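Local atomic coordinates of interferon-inducible protein AIM2 (Mus musculus, PDB entry 4JBM), a protein that senses double-stranded DNA in the cytosol, binding it through its HIN domain and setting off inflammasome assembly and pyroptosis. Residues A29-A32 with F37-V40; S66-V71 with L160-V165; Y130-K135 with M139-L144. All coordinates share one frame; numbering follows the deposited sequence.

Contact 1: A29-A32 with F37-V40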
ATOM      1  N   ALA A  29      -6.993   1.341  -2.254  1.00 72.15           N
ATOM      2  CA  ALA A  29      -7.929   0.397  -1.674  1.00 65.51           C
ATOM      3  C   ALA A  29      -7.434  -1.022  -1.894  1.00 67.05           C
ATOM      4  O   ALA A  29      -6.538  -1.256  -2.697  1.00 65.86           O
ATOM      5  CB  ALA A  29      -9.318   0.585  -2.276  1.00 63.81           C
ATOM      6  N   THR A  30      -7.989  -1.966  -1.149  1.00 64.09           N
ATOM      7  CA  THR A  30      -7.721  -3.379  -1.400  1.00 60.46           C
ATOM      8  C   THR A  30      -9.043  -4.034  -1.710  1.00 65.20           C
ATOM      9  O   THR A  30     -10.022  -3.829  -0.994  1.00 67.85           O
ATOM     10  CB  THR A  30      -7.094  -4.070  -0.187  1.00 56.77           C
ATOM     11  OG1 THR A  30      -5.875  -3.407   0.157  1.00 60.13           O
ATOM     12  CG2 THR A  30      -6.792  -5.535  -0.494  1.00 56.16           C
ATOM     13  N   VAL A  31      -9.098  -4.786  -2.798  1.00 68.00           N
ATOM     14  CA  VAL A  31     -10.341  -5.459  -3.150  1.00 65.32           C
ATOM     15  C   VAL A  31     -10.026  -6.923  -3.413  1.00 70.21           C
ATOM     16  O   VAL A  31      -8.859  -7.294  -3.536  1.00 77.62           O
ATOM     17  CB  VAL A  31     -11.020  -4.806  -4.372  1.00 63.32           C
ATOM     18  CG1 VAL A  31     -11.262  -3.324  -4.129  1.00 62.27           C
ATOM     19  CG2 VAL A  31     -10.180  -5.018  -5.608  1.00 49.78           C
ATOM     20  N   ALA A  32     -11.054  -7.755  -3.483  1.00 69.58           N
ATOM     21  CA  ALA A  32     -10.838  -9.187  -3.635  1.00 69.55           C
ATOM     22  C   ALA A  32     -11.941  -9.851  -4.425  1.00 68.75           C
ATOM     23  O   ALA A  32     -13.101  -9.457  -4.360  1.00 63.52           O
ATOM     24  CB  ALA A  32     -10.703  -9.853  -2.274  1.00 62.73           C
ATOM     25  N   PHE A  37      -6.858 -11.366  -3.945  1.00 61.15           N
ATOM     26  CA  PHE A  37      -7.037  -9.945  -3.701  1.00 61.05           C
ATOM     27  C   PHE A  37      -6.030  -9.173  -4.559  1.00 62.24           C
ATOM     28  O   PHE A  37      -5.015  -9.713  -5.004  1.00 59.44           O
ATOM     29  CB  PHE A  37      -6.766  -9.615  -2.235  1.00 55.67           C
ATOM     30  CG  PHE A  37      -5.335  -9.832  -1.834  1.00 61.53           C
ATOM     31  CD1 PHE A  37      -4.895 -11.087  -1.432  1.00 54.08           C
ATOM     32  CD2 PHE A  37      -4.415  -8.790  -1.894  1.00 57.68           C
ATOM     33  CE1 PHE A  37      -3.569 -11.297  -1.084  1.00 65.07           C
ATOM     34  CE2 PHE A  37      -3.086  -8.993  -1.551  1.00 56.83           C
ATOM     35  CZ  PHE A  37      -2.661 -10.243  -1.143  1.00 65.42           C
ATOM     36  N   PHE A  38      -6.311  -7.899  -4.783  1.00 65.44           N
ATOM     37  CA  PHE A  38      -5.309  -7.004  -5.342  1.00 62.65           C
ATOM     38  C   PHE A  38      -5.560  -5.602  -4.822  1.00 62.63           C
ATOM     39  O   PHE A  38      -6.654  -5.294  -4.332  1.00 70.75           O
ATOM     40  CB  PHE A  38      -5.283  -7.059  -6.876  1.00 57.98           C
ATOM     41  CG  PHE A  38      -6.631  -6.927  -7.514  1.00 71.38           C
ATOM     42  CD1 PHE A  38      -7.139  -5.681  -7.842  1.00 73.50           C
ATOM     43  CD2 PHE A  38      -7.396  -8.052  -7.777  1.00 61.09           C
ATOM     44  CE1 PHE A  38      -8.382  -5.561  -8.436  1.00 80.85           C
ATOM     45  CE2 PHE A  38      -8.640  -7.940  -8.365  1.00 70.24           C
ATOM     46  CZ  PHE A  38      -9.135  -6.692  -8.691  1.00 74.78           C
ATOM     47  N   PHE A  39      -4.535  -4.762  -4.909  1.00 68.52           N
ATOM     48  CA  PHE A  39      -4.644  -3.376  -4.485  1.00 59.80           C
ATOM     49  C   PHE A  39      -5.064  -2.554  -5.680  1.00 72.37           C
ATOM     50  O   PHE A  39      -4.734  -2.888  -6.821  1.00 62.85           O
ATOM     51  CB  PHE A  39      -3.306  -2.902  -3.908  1.00 61.25           C
ATOM     52  CG  PHE A  39      -2.699  -3.890  -2.958  1.00 70.15           C
ATOM     53  CD1 PHE A  39      -3.269  -4.104  -1.706  1.00 75.02           C
ATOM     54  CD2 PHE A  39      -1.587  -4.637  -3.326  1.00 67.22           C
ATOM     55  CE1 PHE A  39      -2.728  -5.037  -0.826  1.00 65.53           C
ATOM     56  CE2 PHE A  39      -1.035  -5.572  -2.454  1.00 78.20           C
ATOM     57  CZ  PHE A  39      -1.608  -5.771  -1.201  1.00 71.86           C
ATOM     58  N   VAL A  40      -5.863  -1.524  -5.432  1.00 82.05           N
ATOM     59  CA  VAL A  40      -6.298  -0.642  -6.496  1.00 83.89           C
ATOM     60  C   VAL A  40      -5.920   0.802  -6.176  1.00 77.98           C
ATOM     61  O   VAL A  40      -6.139   1.293  -5.061  1.00 67.81           O
ATOM     62  CB  VAL A  40      -7.815  -0.802  -6.823  1.00 79.67           C
ATOM     63  CG1 VAL A  40      -8.161  -2.267  -7.037  1.00 89.13           C
ATOM     64  CG2 VAL A  40      -8.670  -0.246  -5.706  1.00 84.83           C
TER
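A29-A32 and F37-V40 run antiparallel as the two arms of a hairpin, their short axes approaching to 4.6 Å at an angle of 149°, and two reciprocal backbone pairs, A29 with V40 and V31 with F38, join them. The bonds from V31 N to F38 O, 2.9 Å, and from V40 N to A29 O, 2.8 Å, are nearly straight, both just above 170° at the hydrogen. Between these pairs T30 faces F39 as a non-hydrogen-bonded pair; their backbones bond outward instead, T30 to L9 and K10, F39 to M69.

One face of the sheet carries A29, V31, F38 and V40. Here the CG2 methyl of V31 lies over the F38 ring, 3.8 Å from its centroid, in a CH-pi contact. With chi1 of 49°, F38 places CG between its backbone N and carbonyl carbon, which brings the ring back toward the partner strand. V31 CG2 also reaches V40 CG1 at 3.7 Å, and the other branch of V40, CG2, packs on A29 CB at 3.6 Å. F51 and M69 continue this apolar patch.

On the reverse face T30 and F39 point the same way side by side, the T30 hydroxyl OG1 lying in the ring plane at the edge, 3.3 Å from F39 CD1. F37 meets A32 CB to CB, then leads its ring away toward R93 and A94 of helix 88-95.

The strands belong to the first of the HIN domain's two OB-folds. Both faces are mainly apolar; the T30 hydroxyl at the F39 edge is consistent with weak attraction to the positive C-H rim.

Contact 2: S66-V71 with L160-V165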
ATOM      1  N   SER A  66       1.617  -4.794 -14.212  1.00116.60           N
ATOM      2  CA  SER A  66       2.238  -5.978 -13.632  1.00121.20           C
ATOM      3  C   SER A  66       1.792  -6.330 -12.191  1.00115.01           C
ATOM      4  O   SER A  66       1.611  -7.497 -11.895  1.00116.38           O
ATOM      5  CB  SER A  66       3.761  -5.858 -13.702  1.00126.65           C
ATOM      6  OG  SER A  66       4.256  -6.264 -14.955  1.00124.35           O
ATOM      7  N   ASN A  67       1.634  -5.350 -11.300  1.00107.70           N
ATOM      8  CA  ASN A  67       1.222  -5.632  -9.921  1.00114.34           C
ATOM      9  C   ASN A  67      -0.148  -5.165  -9.399  1.00112.84           C
ATOM     10  O   ASN A  67      -0.751  -5.853  -8.568  1.00113.07           O
ATOM     11  CB  ASN A  67       2.300  -5.223  -8.918  1.00118.03           C
ATOM     12  CG  ASN A  67       2.015  -5.760  -7.521  1.00112.08           C
ATOM     13  OD1 ASN A  67       2.438  -6.860  -7.167  1.00104.72           O
ATOM     14  ND2 ASN A  67       1.263  -4.999  -6.735  1.00105.14           N
ATOM     15  N   PHE A  68      -0.641  -4.016  -9.852  1.00108.25           N
ATOM     16  CA  PHE A  68      -1.894  -3.500  -9.287  1.00 96.98           C
ATOM     17  C   PHE A  68      -2.947  -3.185 -10.341  1.00 93.16           C
ATOM     18  O   PHE A  68      -2.793  -3.531 -11.510  1.00 89.80           O
ATOM     19  CB  PHE A  68      -1.638  -2.272  -8.393  1.00 87.32           C
ATOM     20  CG  PHE A  68      -1.196  -1.030  -9.140  1.00 86.68           C
ATOM     21  CD1 PHE A  68       0.081  -0.940  -9.690  1.00 88.38           C
ATOM     22  CD2 PHE A  68      -2.054   0.059  -9.272  1.00 82.29           C
ATOM     23  CE1 PHE A  68       0.491   0.212 -10.371  1.00 88.71           C
ATOM     24  CE2 PHE A  68      -1.657   1.214  -9.947  1.00 77.11           C
ATOM     25  CZ  PHE A  68      -0.381   1.291 -10.498  1.00 78.43           C
ATOM     26  N   MET A  69      -4.021  -2.533  -9.912  1.00 93.69           N
ATOM     27  CA  MET A  69      -5.075  -2.143 -10.834  1.00 92.60           C
ATOM     28  C   MET A  69      -5.319  -0.651 -10.694  1.00 84.90           C
ATOM     29  O   MET A  69      -5.487  -0.135  -9.589  1.00 76.42           O
ATOM     30  CB  MET A  69      -6.368  -2.901 -10.549  1.00 87.01           C
ATOM     31  CG  MET A  69      -7.477  -2.539 -11.519  1.00 92.43           C
ATOM     32  SD  MET A  69      -8.981  -3.500 -11.289  1.00 95.88           S
ATOM     33  CE  MET A  69      -9.965  -2.262 -10.464  1.00 44.75           C
ATOM     34  N   GLU A  70      -5.346   0.034 -11.834  1.00 84.52           N
ATOM     35  CA  GLU A  70      -5.547   1.472 -11.864  1.00 73.22           C
ATOM     36  C   GLU A  70      -6.960   1.813 -12.302  1.00 70.94           C
ATOM     37  O   GLU A  70      -7.428   1.347 -13.346  1.00 75.93           O
ATOM     38  CB  GLU A  70      -4.523   2.122 -12.805  1.00 75.45           C
ATOM     39  CG  GLU A  70      -4.468   3.633 -12.718  1.00 79.34           C
ATOM     40  CD  GLU A  70      -3.262   4.222 -13.425  1.00 82.08           C
ATOM     41  OE1 GLU A  70      -2.474   3.460 -14.029  1.00 73.28           O
ATOM     42  OE2 GLU A  70      -3.111   5.458 -13.381  1.00 85.66           O
ATOM     43  N   VAL A  71      -7.633   2.630 -11.498  1.00 78.94           N
ATOM     44  CA  VAL A  71      -8.999   3.054 -11.788  1.00 81.79           C
ATOM     45  C   VAL A  71      -9.037   4.558 -12.037  1.00 91.46           C
ATOM     46  O   VAL A  71      -8.749   5.349 -11.136  1.00 95.42           O
ATOM     47  CB  VAL A  71      -9.953   2.706 -10.631  1.00 79.27           C
ATOM     48  CG1 VAL A  71     -11.321   3.320 -10.867  1.00 67.13           C
ATOM     49  CG2 VAL A  71     -10.077   1.204 -10.485  1.00 67.20           C
ATOM     50  N   LEU A 160       3.631   1.700   5.745  1.00 58.74           N
ATOM     51  CA  LEU A 160       3.825   1.968   4.326  1.00 53.21           C
ATOM     52  C   LEU A 160       2.539   1.689   3.558  1.00 65.58           C
ATOM     53  O   LEU A 160       1.898   0.654   3.765  1.00 64.81           O
ATOM     54  CB  LEU A 160       4.933   1.062   3.771  1.00 46.50           C
ATOM     55  CG  LEU A 160       6.414   1.432   3.921  1.00 65.18           C
ATOM     56  CD1 LEU A 160       6.720   1.953   5.299  1.00 71.25           C
ATOM     57  CD2 LEU A 160       7.288   0.231   3.613  1.00 55.84           C
ATOM     58  N   THR A 161       2.158   2.613   2.684  1.00 54.56           N
ATOM     59  CA  THR A 161       1.043   2.389   1.765  1.00 54.50           C
ATOM     60  C   THR A 161       1.489   2.670   0.324  1.00 61.50           C
ATOM     61  O   THR A 161       1.969   3.768   0.026  1.00 58.39           O
ATOM     62  CB  THR A 161      -0.175   3.262   2.123  1.00 59.22           C
ATOM     63  OG1 THR A 161      -0.415   3.208   3.536  1.00 65.49           O
ATOM     64  CG2 THR A 161      -1.411   2.794   1.375  1.00 64.41           C
ATOM     65  N   PHE A 162       1.373   1.664  -0.545  1.00 64.16           N
ATOM     66  CA  PHE A 162       1.784   1.773  -1.944  1.00 65.54           C
ATOM     67  C   PHE A 162       3.266   2.100  -2.125  1.00 66.45           C
ATOM     68  O   PHE A 162       3.628   2.986  -2.891  1.00 65.79           O
ATOM     69  CB  PHE A 162       0.926   2.796  -2.700  1.00 82.63           C
ATOM     70  CG  PHE A 162       0.670   2.446  -4.148  1.00 88.07           C
ATOM     71  CD1 PHE A 162      -0.217   1.442  -4.496  1.00 81.57           C
ATOM     72  CD2 PHE A 162       1.313   3.153  -5.164  1.00 91.21           C
ATOM     73  CE1 PHE A 162      -0.460   1.135  -5.827  1.00 81.67           C
ATOM     74  CE2 PHE A 162       1.082   2.855  -6.499  1.00 84.18           C
ATOM     75  CZ  PHE A 162       0.191   1.844  -6.832  1.00 93.71           C
ATOM     76  N   PHE A 163       4.134   1.390  -1.425  1.00 62.20           N
ATOM     77  CA  PHE A 163       5.541   1.505  -1.740  1.00 67.08           C
ATOM     78  C   PHE A 163       5.790   0.444  -2.789  1.00 66.60           C
ATOM     79  O   PHE A 163       4.923  -0.407  -3.013  1.00 58.87           O
ATOM     80  CB  PHE A 163       6.403   1.282  -0.495  1.00 53.57           C
ATOM     81  CG  PHE A 163       6.635   2.532   0.303  1.00 65.40           C
ATOM     82  CD1 PHE A 163       5.563   3.294   0.762  1.00 66.66           C
ATOM     83  CD2 PHE A 163       7.922   2.978   0.548  1.00 46.61           C
ATOM     84  CE1 PHE A 163       5.779   4.459   1.487  1.00 59.28           C
ATOM     85  CE2 PHE A 163       8.145   4.141   1.272  1.00 47.50           C
ATOM     86  CZ  PHE A 163       7.070   4.886   1.736  1.00 56.44           C
ATOM     87  N   GLU A 164       6.963   0.460  -3.418  1.00 52.22           N
ATOM     88  CA  GLU A 164       7.225  -0.543  -4.441  1.00 55.68           C
ATOM     89  C   GLU A 164       8.507  -1.279  -4.111  1.00 52.73           C
ATOM     90  O   GLU A 164       9.410  -0.700  -3.535  1.00 64.54           O
ATOM     91  CB  GLU A 164       7.301   0.101  -5.836  1.00 83.92           C
ATOM     92  CG  GLU A 164       6.066   0.906  -6.232  1.00 95.35           C
ATOM     93  CD  GLU A 164       6.205   2.391  -5.945  1.00111.30           C
ATOM     94  OE1 GLU A 164       7.337   2.841  -5.670  1.00115.35           O
ATOM     95  OE2 GLU A 164       5.181   3.108  -6.003  1.00114.15           O
ATOM     96  N   VAL A 165       8.584  -2.559  -4.453  1.00 66.40           N
ATOM     97  CA  VAL A 165       9.868  -3.239  -4.385  1.00 82.31           C
ATOM     98  C   VAL A 165      10.734  -2.605  -5.467  1.00 97.33           C
ATOM     99  O   VAL A 165      10.256  -2.300  -6.558  1.00 91.80           O
ATOM    100  CB  VAL A 165       9.736  -4.765  -4.595  1.00 90.00           C
ATOM    101  CG1 VAL A 165      11.068  -5.406  -4.942  1.00100.36           C
ATOM    102  CG2 VAL A 165       9.123  -5.417  -3.367  1.00 83.56           C
TER
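F162, whose ring meets F68, is held at both ends of its backbone by side chains: its N bonds to N113 OD1 and its O to S180 OG. These two bonds hold the backbone of F162 at a corner of the chain where phi and psi are 60° and 48°, a left-handed conformation. F162 and F163 stand together opposite one residue of strand 111-123, which makes the corner a G1 beta bulge.

From there the F162 ring reaches across to F68 and forms a T-shaped pair. The ring centroids are 4.9 Å apart and the planes stand at 89°, with the edge of F162 directed at the face of F68. F162 CZ is the leading atom: it hangs 3.6 Å above the F68 plane over the ring centre, and its closest atom there is F68 CE2 at 3.7 Å. HIN domains consist of two OB-folds in tandem, and this pair bridges them: F68 lies next to strand 69-71 of one sheet and F162 at the corner leading into strand 163-168 of the other. Other side chains flank both partners. F162 also meets the ring of H28 and touches I111, while F68 lies against H65 and K41; H65 NE2 is hydrogen-bonded to E70 OE1.

Contact 3: Y130-K135 with M139-L144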
ATOM      1  N   TYR A 130      15.432   3.700   5.775  1.00 73.23           N
ATOM      2  CA  TYR A 130      14.998   3.067   7.006  1.00 58.22           C
ATOM      3  C   TYR A 130      15.398   1.605   6.990  1.00 60.93           C
ATOM      4  O   TYR A 130      14.951   0.837   6.141  1.00 64.62           O
ATOM      5  CB  TYR A 130      13.483   3.196   7.158  1.00 51.60           C
ATOM      6  CG  TYR A 130      12.992   4.623   7.339  1.00 67.43           C
ATOM      7  CD1 TYR A 130      12.901   5.193   8.604  1.00 63.57           C
ATOM      8  CD2 TYR A 130      12.595   5.389   6.251  1.00 70.08           C
ATOM      9  CE1 TYR A 130      12.439   6.489   8.778  1.00 65.52           C
ATOM     10  CE2 TYR A 130      12.131   6.683   6.414  1.00 65.25           C
ATOM     11  CZ  TYR A 130      12.056   7.228   7.677  1.00 64.47           C
ATOM     12  OH  TYR A 130      11.597   8.516   7.841  1.00 72.61           O
ATOM     13  N   GLY A 131      16.255   1.219   7.930  1.00 53.32           N
ATOM     14  CA  GLY A 131      16.583  -0.183   8.078  1.00 64.39           C
ATOM     15  C   GLY A 131      15.395  -0.811   8.775  1.00 74.77           C
ATOM     16  O   GLY A 131      15.075  -0.456   9.902  1.00 64.99           O
ATOM     17  N   ILE A 132      14.717  -1.724   8.094  1.00 69.34           N
ATOM     18  CA  ILE A 132      13.586  -2.407   8.681  1.00 60.44           C
ATOM     19  C   ILE A 132      13.928  -3.874   8.860  1.00 75.10           C
ATOM     20  O   ILE A 132      14.814  -4.399   8.166  1.00 79.58           O
ATOM     21  CB  ILE A 132      12.300  -2.274   7.834  1.00 53.69           C
ATOM     22  CG1 ILE A 132      12.451  -2.989   6.492  1.00 56.68           C
ATOM     23  CG2 ILE A 132      11.931  -0.820   7.635  1.00 61.38           C
ATOM     24  CD1 ILE A 132      11.133  -3.110   5.699  1.00 59.71           C
ATOM     25  N   HIS A 133      13.234  -4.527   9.793  1.00 60.69           N
ATOM     26  CA  HIS A 133      13.545  -5.920  10.102  1.00 57.63           C
ATOM     27  C   HIS A 133      12.368  -6.750  10.600  1.00 59.52           C
ATOM     28  O   HIS A 133      11.433  -6.238  11.232  1.00 53.98           O
ATOM     29  CB  HIS A 133      14.686  -5.994  11.127  1.00 59.34           C
ATOM     30  CG  HIS A 133      14.278  -5.610  12.515  1.00 67.44           C
ATOM     31  ND1 HIS A 133      14.139  -4.300  12.911  1.00 73.54           N
ATOM     32  CD2 HIS A 133      13.969  -6.368  13.597  1.00 67.44           C
ATOM     33  CE1 HIS A 133      13.768  -4.261  14.179  1.00 66.77           C
ATOM     34  NE2 HIS A 133      13.653  -5.499  14.617  1.00 66.97           N
ATOM     35  N   ASP A 134      12.429  -8.041  10.286  1.00 60.24           N
ATOM     36  CA  ASP A 134      11.583  -9.048  10.909  1.00 57.00           C
ATOM     37  C   ASP A 134      12.442 -10.291  11.127  1.00 72.45           C
ATOM     38  O   ASP A 134      13.666 -10.213  11.022  1.00 73.66           O
ATOM     39  CB  ASP A 134      10.308  -9.312  10.091  1.00 53.92           C
ATOM     40  CG  ASP A 134      10.589  -9.856   8.687  1.00 62.64           C
ATOM     41  OD1 ASP A 134      11.633 -10.500   8.473  1.00 65.24           O
ATOM     42  OD2 ASP A 134       9.757  -9.623   7.782  1.00 55.37           O
ATOM     43  N   LYS A 135      11.826 -11.427  11.429  1.00 76.18           N
ATOM     44  CA  LYS A 135      12.601 -12.638  11.690  1.00 73.37           C
ATOM     45  C   LYS A 135      13.194 -13.292  10.436  1.00 73.62           C
ATOM     46  O   LYS A 135      13.997 -14.216  10.542  1.00 72.04           O
ATOM     47  CB  LYS A 135      11.766 -13.640  12.500  1.00 76.05           C
ATOM     48  CG  LYS A 135      11.533 -13.199  13.939  1.00 79.35           C
ATOM     49  CD  LYS A 135      10.836 -14.257  14.776  1.00 81.27           C
ATOM     50  CE  LYS A 135      11.375 -14.246  16.197  1.00 85.06           C
ATOM     51  NZ  LYS A 135      11.469 -12.863  16.742  1.00 86.51           N
ATOM     52  N   MET A 139      16.022  -5.272   5.604  1.00 62.87           N
ATOM     53  CA  MET A 139      15.762  -4.624   4.329  1.00 57.34           C
ATOM     54  C   MET A 139      15.813  -3.121   4.506  1.00 67.04           C
ATOM     55  O   MET A 139      15.895  -2.632   5.626  1.00 59.62           O
ATOM     56  CB  MET A 139      14.394  -5.064   3.794  1.00 75.69           C
ATOM     57  CG  MET A 139      14.211  -4.923   2.295  1.00 77.80           C
ATOM     58  SD  MET A 139      12.539  -5.398   1.820  1.00 88.71           S
ATOM     59  CE  MET A 139      12.686  -5.253   0.033  1.00 73.92           C
ATOM     60  N   GLU A 140      15.810  -2.389   3.400  1.00 70.10           N
ATOM     61  CA  GLU A 140      15.878  -0.939   3.475  1.00 62.73           C
ATOM     62  C   GLU A 140      14.665  -0.300   2.804  1.00 52.84           C
ATOM     63  O   GLU A 140      14.155  -0.796   1.800  1.00 52.24           O
ATOM     64  CB  GLU A 140      17.200  -0.450   2.891  1.00 78.68           C
ATOM     65  CG  GLU A 140      18.408  -1.027   3.620  1.00 80.33           C
ATOM     66  CD  GLU A 140      19.711  -0.349   3.234  1.00 88.25           C
ATOM     67  OE1 GLU A 140      19.996  -0.252   2.022  1.00 80.77           O
ATOM     68  OE2 GLU A 140      20.453   0.081   4.144  1.00 87.54           O
ATOM     69  N   VAL A 141      14.179   0.783   3.391  1.00 49.74           N
ATOM     70  CA  VAL A 141      13.003   1.441   2.860  1.00 57.79           C
ATOM     71  C   VAL A 141      13.396   2.846   2.531  1.00 73.15           C
ATOM     72  O   VAL A 141      13.752   3.621   3.415  1.00 69.98           O
ATOM     73  CB  VAL A 141      11.845   1.453   3.868  1.00 61.10           C
ATOM     74  CG1 VAL A 141      10.697   2.312   3.347  1.00 47.07           C
ATOM     75  CG2 VAL A 141      11.378   0.048   4.118  1.00 52.79           C
ATOM     76  N   LEU A 142      13.346   3.156   1.242  1.00 69.02           N
ATOM     77  CA  LEU A 142      13.834   4.424   0.737  1.00 65.00           C
ATOM     78  C   LEU A 142      12.699   5.420   0.583  1.00 58.54           C
ATOM     79  O   LEU A 142      11.827   5.248  -0.260  1.00 65.92           O
ATOM     80  CB  LEU A 142      14.533   4.183  -0.603  1.00 74.31           C
ATOM     81  CG  LEU A 142      15.071   5.331  -1.457  1.00 74.03           C
ATOM     82  CD1 LEU A 142      16.080   6.154  -0.683  1.00 64.52           C
ATOM     83  CD2 LEU A 142      15.707   4.733  -2.699  1.00 67.29           C
ATOM     84  N   VAL A 143      12.713   6.463   1.400  1.00 62.42           N
ATOM     85  CA  VAL A 143      11.697   7.496   1.297  1.00 60.27           C
ATOM     86  C   VAL A 143      12.386   8.747   0.742  1.00 75.79           C
ATOM     87  O   VAL A 143      13.243   9.336   1.399  1.00 87.39           O
ATOM     88  CB  VAL A 143      11.054   7.795   2.661  1.00 68.27           C
ATOM     89  CG1 VAL A 143      10.212   9.064   2.596  1.00 61.00           C
ATOM     90  CG2 VAL A 143      10.220   6.605   3.127  1.00 75.49           C
ATOM     91  N   LEU A 144      12.095   9.120  -0.492  1.00 81.31           N
ATOM     92  CA  LEU A 144      12.693  10.320  -1.066  1.00 87.80           C
ATOM     93  C   LEU A 144      12.097  11.620  -0.563  1.00 97.43           C
ATOM     94  O   LEU A 144      10.918  11.709  -0.292  1.00 96.96           O
ATOM     95  CB  LEU A 144      12.686  10.260  -2.582  1.00 68.64           C
ATOM     96  CG  LEU A 144      13.508   9.082  -3.081  1.00 82.99           C
ATOM     97  CD1 LEU A 144      13.608   9.035  -4.586  1.00 91.27           C
ATOM     98  CD2 LEU A 144      14.900   9.093  -2.495  1.00 97.47           C
TER
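The Y130 ring offers its edge to the backbone of the neighbouring strand: V141 O lies near the ring plane, 3.5 Å from Y130 CD2. Further along the same ring, V143 CG2 approaches Y130 CE2 obliquely at 3.8 Å, and the ring of F182 meets Y130 from outside the hairpin. With CG anti to the carbonyl carbon (chi1 -66°), the Y130 ring lies where CE2 can meet V143 CG2.

Beyond the aromatic group, I132 and V141 cross at about a right angle, with I132 CD1 touching V141 CG2 at 3.5 Å. The CG1 branch of I132 rests on M139 CB at 3.9 Å, while the extended M139 chain carries its sulfur away.

Backbone bonds pair Y130 with V141 and I132 with M139, I132 N reaching M139 O at 2.9 Å. Between them, G131 and E140 form a non-hydrogen-bonded pair, and E140 CA sends a CA-H...O contact to Y130 O at 3.3 Å. In this hairpin of the second OB-fold, Y130, I132, M139 and V141 therefore pack as one apolar face, L174 lying on the last three and I158 on Y130 and I132, while E140 sits on the other face, weakly bonded to Q173.

Overall arrangement
Contacts 1 and 3 are hairpins of the two OB-folds, on opposite sides of the chain's centre; their own centres lie about 24 Å apart and their nearest atoms about 14 Å. Contact 2 stands between them and touches both. It joins contact 1 within one sheet, where F39 O and M69 N, 3.2 Å apart, make a probable hydrogen bond. Toward contact 3, about 17 Å between centres, the link is apolar: F163 CE2 packs on V143 CG2 at 3.7 Å. The bound DNA comes nearest to contact 3, about 4 Å between nearest atoms, where K135 packs on a phosphate. The nearest atom of contact 1 is about 8 Å from the DNA. For contact 2 this separation is about 9 Å.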